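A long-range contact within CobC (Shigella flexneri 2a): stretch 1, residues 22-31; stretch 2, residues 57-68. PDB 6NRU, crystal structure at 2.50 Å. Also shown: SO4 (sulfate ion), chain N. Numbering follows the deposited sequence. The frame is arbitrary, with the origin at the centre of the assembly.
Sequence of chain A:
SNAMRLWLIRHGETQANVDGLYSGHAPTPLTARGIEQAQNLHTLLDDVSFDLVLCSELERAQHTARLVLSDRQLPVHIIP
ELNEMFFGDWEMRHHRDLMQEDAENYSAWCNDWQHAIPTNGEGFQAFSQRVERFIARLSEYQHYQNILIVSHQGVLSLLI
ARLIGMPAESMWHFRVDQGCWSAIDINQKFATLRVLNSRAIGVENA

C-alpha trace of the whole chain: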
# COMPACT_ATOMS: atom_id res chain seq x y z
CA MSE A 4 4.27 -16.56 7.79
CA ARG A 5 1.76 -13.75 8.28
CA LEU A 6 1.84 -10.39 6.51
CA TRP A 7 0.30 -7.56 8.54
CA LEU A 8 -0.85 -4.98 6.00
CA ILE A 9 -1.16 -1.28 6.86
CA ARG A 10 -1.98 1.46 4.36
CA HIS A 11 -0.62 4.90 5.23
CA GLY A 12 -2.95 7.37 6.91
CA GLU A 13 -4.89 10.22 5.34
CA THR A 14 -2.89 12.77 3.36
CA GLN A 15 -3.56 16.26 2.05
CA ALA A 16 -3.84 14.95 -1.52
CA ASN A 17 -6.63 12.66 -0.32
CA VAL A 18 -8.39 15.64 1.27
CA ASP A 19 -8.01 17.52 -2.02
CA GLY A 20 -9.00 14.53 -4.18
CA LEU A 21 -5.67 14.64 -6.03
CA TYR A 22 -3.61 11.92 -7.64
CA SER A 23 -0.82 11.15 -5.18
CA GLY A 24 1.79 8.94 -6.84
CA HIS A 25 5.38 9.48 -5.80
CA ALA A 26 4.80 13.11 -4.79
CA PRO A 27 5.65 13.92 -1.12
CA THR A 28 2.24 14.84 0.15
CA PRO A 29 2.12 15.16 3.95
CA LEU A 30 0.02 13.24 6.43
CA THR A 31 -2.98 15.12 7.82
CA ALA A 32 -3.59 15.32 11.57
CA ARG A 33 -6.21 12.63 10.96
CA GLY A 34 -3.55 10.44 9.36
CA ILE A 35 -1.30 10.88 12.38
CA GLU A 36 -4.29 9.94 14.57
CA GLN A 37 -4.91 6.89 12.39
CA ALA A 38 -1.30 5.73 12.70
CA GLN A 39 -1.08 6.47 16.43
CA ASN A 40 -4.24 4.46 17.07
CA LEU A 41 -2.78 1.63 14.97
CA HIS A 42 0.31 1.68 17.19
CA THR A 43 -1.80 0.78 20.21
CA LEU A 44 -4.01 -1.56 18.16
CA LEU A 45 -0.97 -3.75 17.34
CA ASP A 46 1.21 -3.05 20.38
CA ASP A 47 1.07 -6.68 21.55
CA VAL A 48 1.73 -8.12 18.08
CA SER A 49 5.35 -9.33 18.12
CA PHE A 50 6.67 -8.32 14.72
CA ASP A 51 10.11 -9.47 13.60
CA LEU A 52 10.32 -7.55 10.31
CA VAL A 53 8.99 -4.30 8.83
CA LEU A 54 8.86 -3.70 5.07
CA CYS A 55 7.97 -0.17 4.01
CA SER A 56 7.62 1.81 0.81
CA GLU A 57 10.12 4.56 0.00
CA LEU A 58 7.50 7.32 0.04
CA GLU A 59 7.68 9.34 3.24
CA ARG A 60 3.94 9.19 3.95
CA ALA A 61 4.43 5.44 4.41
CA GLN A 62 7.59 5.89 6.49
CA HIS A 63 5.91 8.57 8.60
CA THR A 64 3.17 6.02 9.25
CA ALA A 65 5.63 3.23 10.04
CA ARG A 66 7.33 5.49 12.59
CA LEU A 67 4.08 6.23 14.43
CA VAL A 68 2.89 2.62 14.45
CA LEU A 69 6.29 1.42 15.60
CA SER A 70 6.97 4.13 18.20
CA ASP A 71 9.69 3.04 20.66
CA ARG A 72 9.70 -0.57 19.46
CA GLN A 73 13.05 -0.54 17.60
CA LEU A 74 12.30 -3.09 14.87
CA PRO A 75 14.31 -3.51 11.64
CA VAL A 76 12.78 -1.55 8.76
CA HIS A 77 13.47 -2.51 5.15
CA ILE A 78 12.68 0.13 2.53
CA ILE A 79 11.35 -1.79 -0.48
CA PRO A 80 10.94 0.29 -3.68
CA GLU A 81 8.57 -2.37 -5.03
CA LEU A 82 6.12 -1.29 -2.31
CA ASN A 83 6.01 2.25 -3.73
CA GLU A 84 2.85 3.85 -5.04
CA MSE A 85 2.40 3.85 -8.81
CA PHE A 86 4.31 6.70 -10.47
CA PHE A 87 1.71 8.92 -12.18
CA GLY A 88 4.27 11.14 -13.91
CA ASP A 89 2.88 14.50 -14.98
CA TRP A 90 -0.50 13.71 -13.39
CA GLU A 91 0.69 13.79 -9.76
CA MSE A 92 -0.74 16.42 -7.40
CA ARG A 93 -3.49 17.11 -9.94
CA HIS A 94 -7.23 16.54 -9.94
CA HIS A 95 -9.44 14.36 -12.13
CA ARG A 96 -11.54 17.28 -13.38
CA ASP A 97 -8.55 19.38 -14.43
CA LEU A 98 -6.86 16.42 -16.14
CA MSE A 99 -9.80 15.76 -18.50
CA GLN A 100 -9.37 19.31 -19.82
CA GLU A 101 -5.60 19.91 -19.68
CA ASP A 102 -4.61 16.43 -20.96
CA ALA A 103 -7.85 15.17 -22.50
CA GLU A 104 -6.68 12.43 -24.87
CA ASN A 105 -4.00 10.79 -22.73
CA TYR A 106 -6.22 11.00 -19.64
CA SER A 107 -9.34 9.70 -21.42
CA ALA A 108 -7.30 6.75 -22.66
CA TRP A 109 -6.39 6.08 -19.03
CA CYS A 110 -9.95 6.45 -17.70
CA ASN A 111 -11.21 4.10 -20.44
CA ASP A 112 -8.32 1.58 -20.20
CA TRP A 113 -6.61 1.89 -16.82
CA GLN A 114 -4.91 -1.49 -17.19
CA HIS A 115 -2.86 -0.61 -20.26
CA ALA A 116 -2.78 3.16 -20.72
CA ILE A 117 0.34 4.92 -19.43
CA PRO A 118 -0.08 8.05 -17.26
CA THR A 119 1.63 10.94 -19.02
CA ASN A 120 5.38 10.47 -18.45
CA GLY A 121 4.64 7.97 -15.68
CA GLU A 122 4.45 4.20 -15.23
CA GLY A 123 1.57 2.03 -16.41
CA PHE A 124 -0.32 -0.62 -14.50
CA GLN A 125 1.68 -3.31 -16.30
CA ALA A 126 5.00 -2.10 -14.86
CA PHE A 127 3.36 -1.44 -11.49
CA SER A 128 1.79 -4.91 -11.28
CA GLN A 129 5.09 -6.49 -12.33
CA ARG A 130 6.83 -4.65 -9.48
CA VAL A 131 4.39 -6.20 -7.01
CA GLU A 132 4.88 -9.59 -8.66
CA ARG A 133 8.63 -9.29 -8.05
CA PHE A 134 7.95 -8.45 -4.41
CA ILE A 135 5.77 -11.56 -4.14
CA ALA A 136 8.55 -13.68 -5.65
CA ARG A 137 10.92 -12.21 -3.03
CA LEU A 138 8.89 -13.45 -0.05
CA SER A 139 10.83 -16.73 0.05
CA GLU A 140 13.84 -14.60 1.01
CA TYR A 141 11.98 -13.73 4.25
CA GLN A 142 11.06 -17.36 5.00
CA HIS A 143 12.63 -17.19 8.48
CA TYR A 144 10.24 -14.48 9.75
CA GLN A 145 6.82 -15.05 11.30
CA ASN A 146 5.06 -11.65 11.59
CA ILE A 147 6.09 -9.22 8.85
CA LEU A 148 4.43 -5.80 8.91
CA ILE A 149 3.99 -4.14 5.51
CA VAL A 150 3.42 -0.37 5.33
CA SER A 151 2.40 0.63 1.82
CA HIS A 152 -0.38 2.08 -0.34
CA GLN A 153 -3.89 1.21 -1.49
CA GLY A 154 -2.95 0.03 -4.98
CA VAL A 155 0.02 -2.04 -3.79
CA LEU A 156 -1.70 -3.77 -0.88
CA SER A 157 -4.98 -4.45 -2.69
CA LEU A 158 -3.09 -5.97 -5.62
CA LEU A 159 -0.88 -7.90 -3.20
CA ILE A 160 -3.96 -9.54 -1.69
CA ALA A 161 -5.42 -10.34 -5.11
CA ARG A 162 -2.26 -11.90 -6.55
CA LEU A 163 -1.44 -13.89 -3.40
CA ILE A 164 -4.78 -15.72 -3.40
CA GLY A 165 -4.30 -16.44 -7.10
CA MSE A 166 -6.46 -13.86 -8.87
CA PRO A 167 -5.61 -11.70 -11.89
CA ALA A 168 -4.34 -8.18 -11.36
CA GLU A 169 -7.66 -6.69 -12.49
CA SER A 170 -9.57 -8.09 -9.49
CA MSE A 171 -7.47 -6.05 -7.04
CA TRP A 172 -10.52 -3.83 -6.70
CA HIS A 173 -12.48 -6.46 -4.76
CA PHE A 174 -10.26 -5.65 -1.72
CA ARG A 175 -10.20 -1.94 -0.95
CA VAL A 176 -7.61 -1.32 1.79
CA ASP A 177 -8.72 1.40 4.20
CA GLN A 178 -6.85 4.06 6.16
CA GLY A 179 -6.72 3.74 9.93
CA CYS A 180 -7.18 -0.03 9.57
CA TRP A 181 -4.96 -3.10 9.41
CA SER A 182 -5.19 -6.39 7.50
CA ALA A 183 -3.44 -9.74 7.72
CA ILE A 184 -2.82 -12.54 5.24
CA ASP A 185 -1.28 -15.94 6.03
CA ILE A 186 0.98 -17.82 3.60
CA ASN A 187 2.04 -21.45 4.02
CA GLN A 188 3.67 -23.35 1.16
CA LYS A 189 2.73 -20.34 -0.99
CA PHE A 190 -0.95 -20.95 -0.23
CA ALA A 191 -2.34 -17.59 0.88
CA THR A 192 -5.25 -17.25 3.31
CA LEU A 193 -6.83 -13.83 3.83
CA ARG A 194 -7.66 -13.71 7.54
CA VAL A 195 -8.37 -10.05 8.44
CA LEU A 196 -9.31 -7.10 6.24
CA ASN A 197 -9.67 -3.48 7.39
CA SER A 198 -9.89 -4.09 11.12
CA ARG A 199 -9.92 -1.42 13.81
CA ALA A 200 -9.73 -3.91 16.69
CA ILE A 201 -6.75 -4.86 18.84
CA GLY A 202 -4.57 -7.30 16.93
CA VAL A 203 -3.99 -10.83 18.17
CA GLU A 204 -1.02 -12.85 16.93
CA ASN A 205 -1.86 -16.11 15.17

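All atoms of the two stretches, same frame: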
# COMPACT_ATOMS: atom_id res chain seq x y z
N TYR A 22 -4.47 13.07 -7.41
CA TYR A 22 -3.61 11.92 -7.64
C TYR A 22 -2.33 12.09 -6.83
O TYR A 22 -1.71 13.16 -6.85
CB TYR A 22 -3.29 11.79 -9.12
CG TYR A 22 -4.44 11.25 -9.94
CD1 TYR A 22 -4.55 9.89 -10.20
CD2 TYR A 22 -5.42 12.10 -10.44
CE1 TYR A 22 -5.60 9.39 -10.94
CE2 TYR A 22 -6.48 11.61 -11.19
CZ TYR A 22 -6.56 10.25 -11.43
OH TYR A 22 -7.61 9.75 -12.17
N SER A 23 -1.95 11.04 -6.10
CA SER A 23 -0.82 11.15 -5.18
C SER A 23 0.48 10.71 -5.85
O SER A 23 1.39 11.52 -6.06
CB SER A 23 -1.09 10.33 -3.92
OG SER A 23 -0.44 10.91 -2.80
N GLY A 24 0.59 9.43 -6.18
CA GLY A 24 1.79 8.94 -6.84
C GLY A 24 3.00 9.05 -5.93
O GLY A 24 2.92 8.85 -4.72
N HIS A 25 4.14 9.37 -6.54
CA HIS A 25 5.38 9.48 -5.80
C HIS A 25 5.56 10.83 -5.12
O HIS A 25 6.54 11.01 -4.39
CB HIS A 25 6.56 9.21 -6.73
CG HIS A 25 6.76 7.76 -7.05
ND1 HIS A 25 7.99 7.24 -7.41
CD2 HIS A 25 5.89 6.72 -7.07
CE1 HIS A 25 7.86 5.94 -7.63
NE2 HIS A 25 6.60 5.60 -7.43
N ALA A 26 4.64 11.77 -5.33
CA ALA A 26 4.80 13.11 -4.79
C ALA A 26 4.79 13.08 -3.26
O ALA A 26 4.04 12.30 -2.66
CB ALA A 26 3.70 14.03 -5.30
N PRO A 27 5.60 13.91 -2.60
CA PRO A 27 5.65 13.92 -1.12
C PRO A 27 4.50 14.70 -0.49
O PRO A 27 4.64 15.81 0.03
CB PRO A 27 7.01 14.56 -0.84
CG PRO A 27 7.21 15.49 -1.99
CD PRO A 27 6.61 14.81 -3.19
N THR A 28 3.31 14.11 -0.53
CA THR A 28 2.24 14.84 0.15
C THR A 28 2.20 14.46 1.63
O THR A 28 2.38 13.29 1.98
CB THR A 28 0.89 14.54 -0.49
OG1 THR A 28 -0.16 15.05 0.34
CG2 THR A 28 0.71 13.04 -0.68
N PRO A 29 1.99 15.43 2.52
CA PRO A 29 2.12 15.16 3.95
C PRO A 29 0.89 14.48 4.54
O PRO A 29 -0.22 14.58 4.02
CB PRO A 29 2.30 16.56 4.55
CG PRO A 29 1.51 17.44 3.63
CD PRO A 29 1.65 16.84 2.25
N LEU A 30 1.11 13.80 5.65
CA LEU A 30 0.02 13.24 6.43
C LEU A 30 -0.78 14.36 7.10
O LEU A 30 -0.20 15.33 7.60
CB LEU A 30 0.56 12.28 7.49
CG LEU A 30 0.34 10.77 7.35
CD1 LEU A 30 0.77 10.28 5.98
CD2 LEU A 30 1.10 10.03 8.44
N THR A 31 -2.10 14.22 7.09
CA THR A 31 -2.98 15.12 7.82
C THR A 31 -3.13 14.65 9.26
O THR A 31 -3.06 13.46 9.55
CB THR A 31 -4.36 15.21 7.17
OG1 THR A 31 -5.11 14.02 7.47
CG2 THR A 31 -4.25 15.36 5.67
N GLU A 57 9.17 3.45 -0.08
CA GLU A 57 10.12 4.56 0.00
C GLU A 57 9.42 5.87 0.35
O GLU A 57 10.02 6.73 1.00
CB GLU A 57 10.87 4.72 -1.32
CG GLU A 57 11.66 3.52 -1.76
CD GLU A 57 12.44 3.79 -3.03
OE1 GLU A 57 11.99 4.62 -3.85
OE2 GLU A 57 13.52 3.18 -3.21
N LEU A 58 8.17 6.04 -0.09
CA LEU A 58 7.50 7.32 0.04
C LEU A 58 7.30 7.68 1.51
O LEU A 58 6.91 6.84 2.33
CB LEU A 58 6.16 7.29 -0.69
CG LEU A 58 6.25 6.82 -2.15
CD1 LEU A 58 4.91 6.97 -2.83
CD2 LEU A 58 7.32 7.61 -2.90
N GLU A 59 7.56 8.95 1.84
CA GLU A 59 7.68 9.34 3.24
C GLU A 59 6.35 9.23 3.98
O GLU A 59 6.34 9.03 5.20
CB GLU A 59 8.24 10.76 3.34
CG GLU A 59 9.12 10.97 4.57
CD GLU A 59 10.34 10.07 4.55
OE1 GLU A 59 10.78 9.65 5.64
OE2 GLU A 59 10.86 9.80 3.45
N ARG A 60 5.22 9.36 3.28
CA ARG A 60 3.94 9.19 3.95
C ARG A 60 3.80 7.78 4.52
O ARG A 60 3.15 7.60 5.56
CB ARG A 60 2.78 9.50 2.99
CG ARG A 60 2.62 8.52 1.84
CD ARG A 60 2.29 9.26 0.56
NE ARG A 60 1.34 8.52 -0.28
CZ ARG A 60 1.40 8.49 -1.60
NH1 ARG A 60 2.35 9.15 -2.25
NH2 ARG A 60 0.50 7.79 -2.29
N ALA A 61 4.42 6.79 3.88
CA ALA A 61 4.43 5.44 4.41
C ALA A 61 5.43 5.30 5.55
O ALA A 61 5.15 4.63 6.55
CB ALA A 61 4.74 4.44 3.30
N GLN A 62 6.59 5.94 5.42
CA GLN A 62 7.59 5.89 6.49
C GLN A 62 7.14 6.68 7.71
O GLN A 62 7.37 6.26 8.85
CB GLN A 62 8.93 6.40 5.97
CG GLN A 62 9.47 5.59 4.81
CD GLN A 62 10.88 5.97 4.43
OE1 GLN A 62 11.84 5.61 5.13
NE2 GLN A 62 11.03 6.70 3.33
N HIS A 63 6.50 7.83 7.49
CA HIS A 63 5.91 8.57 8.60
C HIS A 63 4.90 7.71 9.35
O HIS A 63 4.85 7.72 10.59
CB HIS A 63 5.25 9.85 8.09
CG HIS A 63 4.82 10.79 9.17
ND1 HIS A 63 4.31 12.05 8.91
CD2 HIS A 63 4.83 10.68 10.52
CE1 HIS A 63 4.02 12.65 10.04
NE2 HIS A 63 4.33 11.84 11.04
N THR A 64 4.11 6.93 8.62
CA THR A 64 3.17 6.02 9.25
C THR A 64 3.90 4.92 10.02
O THR A 64 3.58 4.64 11.18
CB THR A 64 2.23 5.42 8.20
OG1 THR A 64 1.32 6.43 7.75
CG2 THR A 64 1.44 4.25 8.78
N ALA A 65 4.91 4.31 9.39
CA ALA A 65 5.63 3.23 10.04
C ALA A 65 6.32 3.69 11.32
O ALA A 65 6.47 2.91 12.26
CB ALA A 65 6.65 2.62 9.07
N ARG A 66 6.74 4.96 11.36
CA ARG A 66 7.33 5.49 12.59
C ARG A 66 6.30 5.56 13.71
O ARG A 66 6.58 5.17 14.85
CB ARG A 66 7.92 6.88 12.33
CG ARG A 66 9.40 6.90 11.94
CD ARG A 66 9.76 8.22 11.28
NE ARG A 66 9.06 9.34 11.90
CZ ARG A 66 8.68 10.44 11.25
NH1 ARG A 66 8.93 10.58 9.95
NH2 ARG A 66 8.05 11.41 11.91
N LEU A 67 5.09 6.04 13.40
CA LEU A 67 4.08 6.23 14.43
C LEU A 67 3.53 4.90 14.92
O LEU A 67 3.25 4.75 16.12
CB LEU A 67 2.96 7.12 13.89
CG LEU A 67 3.41 8.52 13.48
CD1 LEU A 67 2.36 9.20 12.61
CD2 LEU A 67 3.73 9.35 14.70
N VAL A 68 3.36 3.93 14.03
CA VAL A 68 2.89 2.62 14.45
C VAL A 68 3.94 1.94 15.32
O VAL A 68 3.62 1.29 16.32
CB VAL A 68 2.52 1.76 13.23
CG1 VAL A 68 2.00 0.40 13.66
CG2 VAL A 68 1.48 2.48 12.37
S SO4 N . -3.90 7.13 -2.12
O1 SO4 N . -3.70 6.47 -3.40
O2 SO4 N . -4.55 8.42 -2.33
O3 SO4 N . -4.75 6.30 -1.27
O4 SO4 N . -2.61 7.33 -1.46

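A loop without regular secondary structure, residues 22-31, lies along the first turns of a helix, and the contact buries about 440 Å² counted over both sides. The helix runs from Glu59 through the end of its stretch, with Leu58 at the N-cap position. Two points fix the register: His25 comes nearest Leu58, CA to CA 6.6 Å, and Leu30 comes nearest Arg60, CA to CA 6.2 Å. Three residues account for most of the covered surface, Arg60, Leu30 and Leu58, and each does a different job.

Arg60 is the polar centre. Its CA-to-CB bond points sideways, yet the end of the side chain comes nearer to the loop, reaching a backbone carbonyl there. Arg60 NH1 donates to Gly24 O at 2.6 Å with an N-H...O angle of 160°, a short and nearly straight bond, and this is the only hydrogen bond between the two stretches. The carbonyl sits at the edge of the guanidinium, near its plane, where the N-H bonds point. Ser23 shows the contrast: its OG lies over one face, 3.3 Å from Arg60 CZ, and although the nitrogens are close the angles are too poor for a hydrogen bond. The other terminal nitrogen, Arg60 NH2, donates to O4 of a sulfate ion at 3.3 Å; the ion probably came from the crystallisation liquor. The aliphatic part of the arginine is used as well, with Arg60 CD 4.3 Å from Thr28 CG2.

The acceptor is presented by a type II' turn from Ser23 to Ala26, closed by a weak backbone bond from Ala26 N to Ser23 O at 3.3 Å. Gly24 has phi 65° and psi -144°, and a positive phi by itself favours glycine. Just beyond the turn, Thr28 N donates to Ala26 O at 2.9 Å, tying Thr28 back to the last residue of the turn.

Leu58 packs against the same turn. Its CA-to-CB bond points toward the loop, and Leu58 CD1 comes within 3.3 Å of Gly24 O, so one carbonyl meets both a charged donor and a methyl group. Leu58 CD2 lies over one face of the His25 ring, 4.2 Å from His25 CG, even though the CA-to-CB bond of His25 points away from the helix stretch.

Leu30 supplies the apolar end of the contact. Its CA-to-CB bond points toward the helix stretch, and its side chain meets residues at helical spacing: Arg60, His63, Thr64 and Leu67. Leu30 CD1 is 3.7 Å from Arg60 CB, while Leu30 CD2 reaches Thr64 OG1 at 3.7 Å and Leu67 CD1 at 4.4 Å. The same Leu30 CD2 sits over a face of the His63 ring, 4.0 Å from the ring centroid and 20° off the normal, a CH-pi contact. Thr64 OG1 donates to Arg60 O at 3.1 Å within its own helix, and it also bonds elsewhere in the structure.

The rule is economical: one arginine pins a turn by its carbonyl, and one leucine covers successive turns of the helix.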